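Local coordinates for KLLA0B12012p (Kluyveromyces lactis, PDB 6Y3P), which is the ATP-grasp C-terminal domain of Pby1, a direct partner of the mRNA decapping enzyme Dcp2, and probably binds ATP and a metal ion, at residues L58-L63 against S73-K78; A79-H84 against L344-F349; Y232-A237 against K360-E365; L326-F331 against P350-T355. One frame throughout, in Å; residues are numbered along the deposited sequence.

From the N terminus, contact 1 comes first and closes a short loop: the end of helix 60-65 and strand 69-71 separate 58-63 from 73-78, which runs into helix 78-81. Immediately after it, 79-84 opens contact 2, whose partner, strand 341-347, comes some 260 residues later. Within that span 232-237 begins contact 3, which crosses contact 2 by ending beyond it on helix 357-375. Contact 4, from strand 326-335 to the loop at 350-355, crosses contact 2 as well and falls wholly within the span of contact 3. Contacts 2, 3 and 4 all reach one antiparallel sheet, and contact 4 is tied to contact 1 by the salt bridge of E327 with R77.

Contact 1 of 4, residues L58-L63 against S73-K78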
# COMPACT_ATOMS: atom_id res chain seq x y z
N LEU A 58 10.38 18.02 -2.48
CA LEU A 58 11.32 17.47 -3.47
C LEU A 58 11.23 18.16 -4.83
O LEU A 58 10.19 18.75 -5.16
CB LEU A 58 11.18 15.95 -3.59
CG LEU A 58 11.28 15.15 -2.30
CD1 LEU A 58 10.96 13.70 -2.55
CD2 LEU A 58 12.66 15.27 -1.65
N ASP A 59 12.33 18.13 -5.60
CA ASP A 59 12.40 18.76 -6.91
C ASP A 59 12.44 17.70 -7.99
O ASP A 59 13.50 17.16 -8.32
CB ASP A 59 13.60 19.71 -7.02
CG ASP A 59 13.55 20.66 -8.22
OD1 ASP A 59 12.62 20.52 -9.06
OD2 ASP A 59 14.41 21.56 -8.29
N MET A 60 11.26 17.42 -8.57
CA MET A 60 11.07 16.38 -9.59
C MET A 60 11.77 16.71 -10.91
O MET A 60 12.21 15.78 -11.59
CB MET A 60 9.58 16.04 -9.78
CG MET A 60 8.90 15.49 -8.52
SD MET A 60 9.59 13.92 -7.95
CE MET A 60 9.70 14.23 -6.24
N ASP A 61 11.93 18.00 -11.24
CA ASP A 61 12.64 18.42 -12.46
C ASP A 61 14.15 18.18 -12.34
O ASP A 61 14.78 17.77 -13.31
CB ASP A 61 12.32 19.89 -12.82
CG ASP A 61 10.85 20.13 -13.17
OD1 ASP A 61 10.14 20.72 -12.34
OD2 ASP A 61 10.42 19.69 -14.26
N GLN A 62 14.73 18.41 -11.14
CA GLN A 62 16.15 18.19 -10.85
C GLN A 62 16.48 16.69 -10.66
O GLN A 62 17.65 16.31 -10.70
CB GLN A 62 16.58 19.01 -9.62
CG GLN A 62 17.08 20.38 -9.97
CD GLN A 62 18.56 20.50 -9.77
OE1 GLN A 62 19.36 19.95 -10.53
NE2 GLN A 62 18.96 21.26 -8.77
N LEU A 63 15.45 15.86 -10.45
CA LEU A 63 15.59 14.42 -10.27
C LEU A 63 15.68 13.75 -11.64
O LEU A 63 16.41 12.77 -11.80
CB LEU A 63 14.40 13.88 -9.44
CG LEU A 63 14.33 12.39 -9.12
CD1 LEU A 63 15.46 11.94 -8.20
CD2 LEU A 63 13.00 12.06 -8.48
N SER A 73 11.76 9.77 -3.42
CA SER A 73 10.54 9.57 -4.19
C SER A 73 10.86 9.26 -5.63
O SER A 73 11.87 9.75 -6.17
CB SER A 73 9.64 10.81 -4.16
OG SER A 73 8.35 10.49 -4.66
N TYR A 74 9.94 8.51 -6.28
CA TYR A 74 9.98 8.24 -7.71
C TYR A 74 9.06 9.24 -8.39
O TYR A 74 8.29 9.92 -7.70
CB TYR A 74 9.60 6.79 -8.05
CG TYR A 74 10.67 5.79 -7.70
CD1 TYR A 74 10.74 5.23 -6.43
CD2 TYR A 74 11.57 5.34 -8.66
CE1 TYR A 74 11.72 4.30 -6.10
CE2 TYR A 74 12.55 4.40 -8.34
CZ TYR A 74 12.61 3.88 -7.06
OH TYR A 74 13.57 2.94 -6.74
N ILE A 75 9.17 9.38 -9.72
CA ILE A 75 8.38 10.34 -10.48
C ILE A 75 7.06 9.72 -10.96
O ILE A 75 6.00 10.30 -10.71
CB ILE A 75 9.23 10.95 -11.62
CG1 ILE A 75 10.29 11.91 -11.02
CG2 ILE A 75 8.36 11.70 -12.64
CD1 ILE A 75 11.32 12.45 -11.99
N TYR A 76 7.12 8.56 -11.64
CA TYR A 76 5.96 7.87 -12.20
C TYR A 76 5.56 6.70 -11.33
O TYR A 76 6.13 5.62 -11.46
CB TYR A 76 6.23 7.42 -13.66
CG TYR A 76 6.52 8.55 -14.62
CD1 TYR A 76 5.50 9.39 -15.07
CD2 TYR A 76 7.81 8.81 -15.05
CE1 TYR A 76 5.76 10.45 -15.92
CE2 TYR A 76 8.08 9.85 -15.93
CZ TYR A 76 7.05 10.67 -16.37
OH TYR A 76 7.30 11.70 -17.24
N ARG A 77 4.61 6.90 -10.44
CA ARG A 77 4.20 5.81 -9.58
C ARG A 77 2.66 5.68 -9.44
O ARG A 77 2.19 4.88 -8.64
CB ARG A 77 4.94 5.91 -8.23
CG ARG A 77 4.48 6.99 -7.29
CD ARG A 77 5.41 8.19 -7.22
NE ARG A 77 4.63 9.33 -6.73
CZ ARG A 77 4.60 9.74 -5.47
NH1 ARG A 77 3.81 10.75 -5.11
NH2 ARG A 77 5.38 9.17 -4.56
N LYS A 78 1.91 6.42 -10.27
CA LYS A 78 0.43 6.45 -10.32
C LYS A 78 -0.18 5.06 -10.55
O LYS A 78 -1.23 4.75 -9.99
CB LYS A 78 -0.02 7.45 -11.40
CG LYS A 78 -1.40 7.22 -12.01
CD LYS A 78 -1.92 8.48 -12.65
CE LYS A 78 -3.27 8.25 -13.26
NZ LYS A 78 -3.91 9.52 -13.69
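Helix 60-65 is the connection of a beta-alpha-beta crossover between the parallel strands 48-52 and 69-71, and residues 58-63 bring its N-terminal end against the chain leaving the second strand. L58 comes first: its CG lies anti to the carbonyl carbon, and CD1 reaches S73 CB at 3.6 Å. D59 does not touch 73-78 and serves as N-cap, OD1 accepting a weak bond of 3.4 Å from D61 N. M60 bends at chi2 (-63°) and again at chi3, so that its thioether lies against S73 and I75. SD passes I75 CG1 at 3.7 Å, the two side chains running in opposite directions, while the methyl CE turns to S73 CB. The M60 backbone also takes part, with O 3.5 Å from I75 CD1. An alanine at I75 lacks CG1 and CD1 and would probably loosen the apolar packing that M60 and L63 find there. L63 sets CG anti to the backbone N (chi1 180°), which sends CD2 between two partners. One is I75 CG1, at 3.7 Å; the other is the carbonyl of S73, which accepts a hydrogen bond from S325 OG and has its O 3.5 Å from L63 CD2.

Contact 2 of 4, residues A79-H84 against L344-F349; sequences AIIRKH and LEVNAF
K83 opens helix 83-95, just after the short helix 78-81, and its CB points to the strand opposite. From CB the chain leaves with CG anti to the backbone N, and CG stands 4.0 Å from L344 O. A bend at chi2 (38°) then lays CD alongside the same oxygen, 3.2 Å from L344 O. CE stays near the same oxygen, and a second bend at chi4 (-78°) brings NZ to it. NZ donates to L344 O at 2.8 Å, in the carbonyl plane and on a lone pair; Q198 OE1 and L107 O also hydrogen-bond NZ, so three acceptors grip it. An alanine at K83 lacks the ammonium group and would probably cost the link between these three acceptors. Before it, the I80 side chain crosses V346 obliquely, I80 CD1 meeting V346 CG1 at 3.8 Å. I81 CG2 packs on A348 CB at 3.6 Å. A water joins the backbones, donating to I80 O at 2.8 Å and accepting from V346 N at 3.2 Å. The carbonyl that K83 seizes lies where the strand pairing is irregular: L344 and E345 both pair with D332 of strand 326-335, a classic beta bulge in the antiparallel sheet of this ATP-grasp domain.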
# COMPACT_ATOMS: atom_id res chain seq x y z
N ALA A 79 0.51 4.22 -11.36
CA ALA A 79 0.15 2.84 -11.69
C ALA A 79 0.08 1.93 -10.45
O ALA A 79 -0.50 0.85 -10.55
CB ALA A 79 1.12 2.28 -12.72
N ILE A 80 0.67 2.33 -9.30
CA ILE A 80 0.60 1.51 -8.08
C ILE A 80 -0.01 2.28 -6.90
O ILE A 80 -0.73 1.68 -6.12
CB ILE A 80 1.94 0.78 -7.69
CG1 ILE A 80 2.98 1.71 -7.02
CG2 ILE A 80 2.54 0.04 -8.88
CD1 ILE A 80 4.06 1.00 -6.24
N ILE A 81 0.22 3.60 -6.78
CA ILE A 81 -0.34 4.36 -5.63
C ILE A 81 -1.81 4.77 -5.86
O ILE A 81 -2.48 5.16 -4.91
CB ILE A 81 0.54 5.54 -5.15
CG1 ILE A 81 0.81 6.58 -6.27
CG2 ILE A 81 1.83 5.02 -4.51
CD1 ILE A 81 1.22 8.00 -5.78
N ARG A 82 -2.33 4.63 -7.09
CA ARG A 82 -3.74 4.92 -7.35
C ARG A 82 -4.48 3.61 -7.48
O ARG A 82 -4.21 2.84 -8.41
CB ARG A 82 -3.92 5.81 -8.60
CG ARG A 82 -3.41 7.24 -8.42
CD ARG A 82 -4.45 8.19 -7.84
NE ARG A 82 -5.63 8.34 -8.70
CZ ARG A 82 -5.71 9.19 -9.72
NH1 ARG A 82 -4.69 9.98 -10.04
NH2 ARG A 82 -6.83 9.26 -10.44
N LYS A 83 -5.41 3.33 -6.55
CA LYS A 83 -6.18 2.08 -6.48
C LYS A 83 -6.99 1.78 -7.76
O LYS A 83 -7.17 0.60 -8.07
CB LYS A 83 -7.06 2.03 -5.20
CG LYS A 83 -7.78 0.68 -4.87
CD LYS A 83 -6.98 -0.61 -5.16
CE LYS A 83 -7.83 -1.86 -5.32
NZ LYS A 83 -8.29 -2.42 -4.01
N HIS A 84 -7.39 2.79 -8.55
CA HIS A 84 -8.09 2.50 -9.81
C HIS A 84 -7.07 1.93 -10.81
O HIS A 84 -7.27 0.86 -11.39
CB HIS A 84 -8.83 3.73 -10.37
CG HIS A 84 -9.36 3.56 -11.77
ND1 HIS A 84 -8.60 3.92 -12.87
CD2 HIS A 84 -10.55 3.08 -12.19
CE1 HIS A 84 -9.35 3.63 -13.93
NE2 HIS A 84 -10.53 3.14 -13.58
N LEU A 344 -4.81 -4.64 -0.70
CA LEU A 344 -5.87 -3.68 -0.81
C LEU A 344 -5.38 -2.43 -1.52
O LEU A 344 -6.02 -1.97 -2.46
CB LEU A 344 -6.44 -3.37 0.59
CG LEU A 344 -7.48 -2.25 0.69
CD1 LEU A 344 -8.83 -2.67 0.06
CD2 LEU A 344 -7.65 -1.82 2.14
N GLU A 345 -4.25 -1.85 -1.07
CA GLU A 345 -3.71 -0.60 -1.64
C GLU A 345 -2.25 -0.39 -1.29
O GLU A 345 -1.70 -1.02 -0.38
CB GLU A 345 -4.52 0.62 -1.16
CG GLU A 345 -4.42 0.87 0.34
CD GLU A 345 -5.45 1.80 0.95
OE1 GLU A 345 -6.09 2.56 0.19
OE2 GLU A 345 -5.60 1.79 2.20
N VAL A 346 -1.65 0.56 -2.02
CA VAL A 346 -0.27 0.99 -1.86
C VAL A 346 -0.38 2.49 -1.59
O VAL A 346 -1.00 3.21 -2.35
CB VAL A 346 0.57 0.64 -3.13
CG1 VAL A 346 1.99 1.19 -3.04
CG2 VAL A 346 0.58 -0.87 -3.40
N ASN A 347 0.16 2.93 -0.46
CA ASN A 347 0.15 4.33 -0.06
C ASN A 347 1.55 4.92 -0.09
O ASN A 347 2.48 4.38 0.51
CB ASN A 347 -0.47 4.52 1.34
CG ASN A 347 -1.89 4.06 1.44
OD1 ASN A 347 -2.81 4.65 0.86
ND2 ASN A 347 -2.11 2.99 2.17
N ALA A 348 1.68 6.00 -0.84
CA ALA A 348 2.88 6.82 -0.98
C ALA A 348 2.88 7.72 0.24
O ALA A 348 1.81 8.09 0.75
CB ALA A 348 2.77 7.70 -2.23
N PHE A 349 4.09 8.09 0.70
CA PHE A 349 4.35 8.98 1.84
C PHE A 349 3.44 8.63 3.05
O PHE A 349 2.66 9.47 3.53
CB PHE A 349 4.27 10.45 1.37
CG PHE A 349 5.51 10.81 0.58
CD1 PHE A 349 5.65 10.40 -0.75
CD2 PHE A 349 6.57 11.48 1.18
CE1 PHE A 349 6.82 10.69 -1.46
CE2 PHE A 349 7.75 11.74 0.47
CZ PHE A 349 7.86 11.36 -0.85
O HOH W 1 -3.07 1.70 -4.63

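Contact 3 of 4, residues Y232-A237 against K360-E365; sequences YDRMLA and KNLIDE
Helix 357-375 packs on the sheet of the ATP-grasp domain where strand 228-239 is interrupted, and the turn of the helix at 361-365 is met by three side chains of 232-236. The R234 guanidinium lies flat over the backbone of the helix, with L362 CA 3.4 Å above its plane, offset toward the rim. Its edge faces two acceptors one helical turn apart. NH1 donates to N361 OD1 at 2.8 Å and 161°, close to the guanidinium plane, although the amide plane is turned 66° from it. The same NH1 makes a salt bridge to E365 OE1 at 2.9 Å; the nitrogen comes from above the carboxylate plane, the two planes being 40° apart. Since NE also pairs with E281 OE2, the arginine probably has its charge balanced from two sides. Y232, with CG anti to the backbone N, approaches from the same side as L362 CA: OH donates to L362 O at 2.6 Å, on a lone pair, and R234 N covers one face of the ring, 4.1 Å above its centre. The L362 side chain reaches the strand: its CD2 lies in the plane of the Y232 ring, 3.8 Å from CE2, and meets L236 CD1 at 3.7 Å.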
# COMPACT_ATOMS: atom_id res chain seq x y z
N TYR A 232 10.27 -4.86 4.36
CA TYR A 232 10.61 -4.77 5.77
C TYR A 232 9.72 -5.80 6.52
O TYR A 232 8.49 -5.67 6.53
CB TYR A 232 10.39 -3.33 6.28
CG TYR A 232 10.89 -3.13 7.69
CD1 TYR A 232 12.14 -3.60 8.09
CD2 TYR A 232 10.12 -2.46 8.63
CE1 TYR A 232 12.60 -3.43 9.39
CE2 TYR A 232 10.57 -2.28 9.93
CZ TYR A 232 11.81 -2.76 10.31
OH TYR A 232 12.26 -2.56 11.59
N ASP A 233 10.36 -6.84 7.09
CA ASP A 233 9.68 -7.96 7.77
C ASP A 233 9.08 -7.65 9.14
O ASP A 233 8.40 -8.51 9.68
CB ASP A 233 10.59 -9.20 7.86
CG ASP A 233 10.50 -10.08 6.62
OD1 ASP A 233 9.67 -9.77 5.73
OD2 ASP A 233 11.25 -11.07 6.54
N ARG A 234 9.33 -6.46 9.70
CA ARG A 234 8.73 -6.07 10.97
C ARG A 234 7.50 -5.26 10.57
O ARG A 234 7.59 -4.07 10.26
CB ARG A 234 9.71 -5.27 11.82
CG ARG A 234 10.99 -6.08 12.19
CD ARG A 234 11.82 -5.39 13.28
NE ARG A 234 11.05 -5.23 14.52
CZ ARG A 234 11.39 -4.42 15.52
NH1 ARG A 234 12.51 -3.71 15.45
NH2 ARG A 234 10.63 -4.34 16.60
N MET A 235 6.37 -5.96 10.40
CA MET A 235 5.14 -5.36 9.92
C MET A 235 4.16 -4.97 11.05
O MET A 235 4.38 -5.30 12.22
CB MET A 235 4.46 -6.26 8.87
CG MET A 235 5.43 -7.08 8.05
SD MET A 235 4.52 -8.00 6.79
CE MET A 235 5.90 -8.68 5.83
N LEU A 236 3.14 -4.19 10.71
CA LEU A 236 2.19 -3.68 11.68
C LEU A 236 0.83 -4.27 11.45
O LEU A 236 0.42 -4.47 10.30
CB LEU A 236 2.06 -2.14 11.54
CG LEU A 236 3.14 -1.22 12.14
CD1 LEU A 236 4.50 -1.47 11.54
CD2 LEU A 236 2.82 0.22 11.86
N ALA A 237 0.11 -4.49 12.54
CA ALA A 237 -1.27 -4.94 12.53
C ALA A 237 -2.05 -3.78 13.17
O ALA A 237 -1.77 -3.41 14.31
CB ALA A 237 -1.43 -6.23 13.33
N LYS A 360 8.67 2.42 18.17
CA LYS A 360 9.76 3.35 17.85
C LYS A 360 10.99 2.56 17.42
O LYS A 360 11.69 3.01 16.51
CB LYS A 360 10.09 4.25 19.06
CG LYS A 360 11.03 5.43 18.72
CD LYS A 360 12.44 5.22 19.25
CE LYS A 360 12.73 6.02 20.50
NZ LYS A 360 13.12 7.42 20.18
N ASN A 361 11.25 1.41 18.08
CA ASN A 361 12.35 0.48 17.80
C ASN A 361 12.17 -0.04 16.37
O ASN A 361 13.12 -0.09 15.59
CB ASN A 361 12.31 -0.69 18.80
CG ASN A 361 13.45 -1.68 18.70
OD1 ASN A 361 13.57 -2.47 17.75
ND2 ASN A 361 14.28 -1.74 19.73
N LEU A 362 10.92 -0.39 16.03
CA LEU A 362 10.54 -0.89 14.72
C LEU A 362 10.89 0.14 13.62
O LEU A 362 11.44 -0.25 12.59
CB LEU A 362 9.03 -1.25 14.71
CG LEU A 362 8.51 -1.95 13.46
CD1 LEU A 362 7.40 -2.92 13.81
CD2 LEU A 362 8.06 -0.95 12.39
N ILE A 363 10.57 1.44 13.85
CA ILE A 363 10.80 2.52 12.89
C ILE A 363 12.30 2.88 12.82
O ILE A 363 12.80 3.17 11.72
CB ILE A 363 9.83 3.72 13.17
CG1 ILE A 363 8.36 3.35 12.85
CG2 ILE A 363 10.24 5.04 12.50
CD1 ILE A 363 8.02 3.06 11.36
N ASP A 364 13.03 2.78 13.97
CA ASP A 364 14.48 3.03 14.06
C ASP A 364 15.27 2.03 13.20
O ASP A 364 16.22 2.41 12.53
CB ASP A 364 14.97 2.92 15.51
CG ASP A 364 14.73 4.13 16.38
OD1 ASP A 364 14.14 5.11 15.88
OD2 ASP A 364 15.16 4.10 17.56
N GLU A 365 14.87 0.76 13.23
CA GLU A 365 15.51 -0.30 12.49
C GLU A 365 15.17 -0.19 11.01
O GLU A 365 15.98 -0.57 10.17
CB GLU A 365 15.08 -1.67 13.05
CG GLU A 365 15.78 -2.84 12.39
CD GLU A 365 15.30 -4.22 12.76
OE1 GLU A 365 14.86 -4.42 13.92
OE2 GLU A 365 15.42 -5.13 11.91

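Contact 4 of 4, residues L326-F331 against P350-T355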
# COMPACT_ATOMS: atom_id res chain seq x y z
N LEU A 326 14.78 6.53 -4.44
CA LEU A 326 14.40 5.48 -3.51
C LEU A 326 13.05 5.89 -2.96
O LEU A 326 12.73 7.07 -3.00
CB LEU A 326 15.42 5.11 -2.39
CG LEU A 326 15.76 6.13 -1.29
CD1 LEU A 326 14.62 6.29 -0.27
CD2 LEU A 326 16.97 5.65 -0.56
N GLU A 327 12.25 4.95 -2.50
CA GLU A 327 10.97 5.31 -1.93
C GLU A 327 10.47 4.22 -1.03
O GLU A 327 10.52 3.06 -1.41
CB GLU A 327 9.91 5.67 -3.00
CG GLU A 327 8.68 6.33 -2.39
CD GLU A 327 7.66 6.98 -3.30
OE1 GLU A 327 7.98 7.18 -4.50
OE2 GLU A 327 6.55 7.30 -2.82
N THR A 328 9.94 4.59 0.15
CA THR A 328 9.33 3.57 0.99
C THR A 328 7.82 3.82 0.95
O THR A 328 7.34 4.94 1.15
CB THR A 328 9.99 3.34 2.36
OG1 THR A 328 9.02 3.39 3.40
CG2 THR A 328 11.15 4.24 2.64
N PHE A 329 7.09 2.77 0.59
CA PHE A 329 5.65 2.80 0.45
C PHE A 329 5.04 1.97 1.58
O PHE A 329 5.68 1.06 2.11
CB PHE A 329 5.23 2.15 -0.88
CG PHE A 329 5.84 2.73 -2.14
CD1 PHE A 329 7.04 2.23 -2.64
CD2 PHE A 329 5.18 3.71 -2.86
CE1 PHE A 329 7.58 2.73 -3.84
CE2 PHE A 329 5.71 4.21 -4.06
CZ PHE A 329 6.92 3.72 -4.53
N GLY A 330 3.78 2.29 1.89
CA GLY A 330 2.96 1.57 2.85
C GLY A 330 1.99 0.64 2.14
O GLY A 330 1.02 1.10 1.53
N PHE A 331 2.28 -0.68 2.17
CA PHE A 331 1.42 -1.68 1.55
C PHE A 331 0.40 -2.18 2.55
O PHE A 331 0.77 -2.65 3.62
CB PHE A 331 2.22 -2.84 0.96
CG PHE A 331 2.77 -2.64 -0.43
CD1 PHE A 331 3.63 -1.58 -0.71
CD2 PHE A 331 2.55 -3.58 -1.42
CE1 PHE A 331 4.20 -1.45 -1.97
CE2 PHE A 331 3.12 -3.44 -2.68
CZ PHE A 331 3.94 -2.38 -2.95
N PRO A 350 3.50 7.36 3.52
CA PRO A 350 2.64 6.95 4.64
C PRO A 350 3.01 7.63 5.96
O PRO A 350 4.15 8.07 6.13
CB PRO A 350 2.91 5.44 4.74
CG PRO A 350 4.31 5.27 4.20
CD PRO A 350 4.37 6.24 3.07
N ASP A 351 2.03 7.74 6.88
CA ASP A 351 2.31 8.32 8.19
C ASP A 351 3.00 7.23 8.99
O ASP A 351 2.45 6.14 9.16
CB ASP A 351 1.02 8.84 8.90
CG ASP A 351 1.24 9.86 10.03
OD1 ASP A 351 2.37 10.44 10.12
OD2 ASP A 351 0.29 10.12 10.79
N PHE A 352 4.26 7.47 9.33
CA PHE A 352 5.08 6.57 10.12
C PHE A 352 4.86 6.81 11.62
O PHE A 352 5.31 5.99 12.42
CB PHE A 352 6.58 6.75 9.77
CG PHE A 352 6.96 6.42 8.35
CD1 PHE A 352 7.19 5.10 7.96
CD2 PHE A 352 7.13 7.42 7.40
CE1 PHE A 352 7.55 4.79 6.64
CE2 PHE A 352 7.46 7.11 6.08
CZ PHE A 352 7.68 5.80 5.71
N LYS A 353 4.16 7.91 12.01
CA LYS A 353 3.92 8.25 13.43
C LYS A 353 3.21 7.15 14.25
O LYS A 353 2.13 6.69 13.87
CB LYS A 353 3.19 9.60 13.59
CG LYS A 353 3.41 10.17 14.99
CD LYS A 353 2.48 11.31 15.36
CE LYS A 353 2.06 11.27 16.83
NZ LYS A 353 3.16 10.91 17.78
N GLN A 354 3.86 6.74 15.36
CA GLN A 354 3.41 5.71 16.32
C GLN A 354 3.64 6.17 17.78
O GLN A 354 4.22 7.23 18.03
CB GLN A 354 4.15 4.34 16.12
CG GLN A 354 4.35 3.81 14.69
CD GLN A 354 3.08 3.55 13.89
OE1 GLN A 354 2.00 3.27 14.43
NE2 GLN A 354 3.20 3.63 12.56
N THR A 355 3.18 5.35 18.73
CA THR A 355 3.36 5.62 20.15
C THR A 355 3.93 4.35 20.79
O THR A 355 3.62 3.24 20.34
CB THR A 355 2.07 6.22 20.78
OG1 THR A 355 2.42 7.30 21.64
CG2 THR A 355 1.17 5.18 21.50
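Residues 326-331 run as an extended strand, whereas 350-355 have no regular structure and touch that strand near their beginning before leaving it. The backbones come nearest where G330 CA lies 5.7 Å from P350 CA, and no hydrogen bond passes between the two segments. G330 itself has ordinary strand torsions (phi -101°, psi 105°), so its backbone does not demand a glycine; the constraint is steric, since a CB here would point at the proline and sit only 3.1 Å from P350 CB. The pyrrolidine ring packs against the G330 backbone: CG lies 3.8 Å from G330 N, and CD stands 3.8 Å from T328 O. Residues 350-355 follow a beta hairpin of strands 326-335 and 341-347 in the antiparallel sheet, so the chain that leaves the second strand folds back across the first on its way to helix 357-375. G330 is paired with N347 in that hairpin. Two residues on, F352 sends its ring to the strand edge first. CZ is 3.6 Å from T328 OG1, which lies in the ring plane, so the hydroxyl meets the rim and not the face. The same ring meets F367 of the helix edge-to-face and touches I363. Q354 NE2 gives F352 O a weak bond of 3.2 Å and 126°.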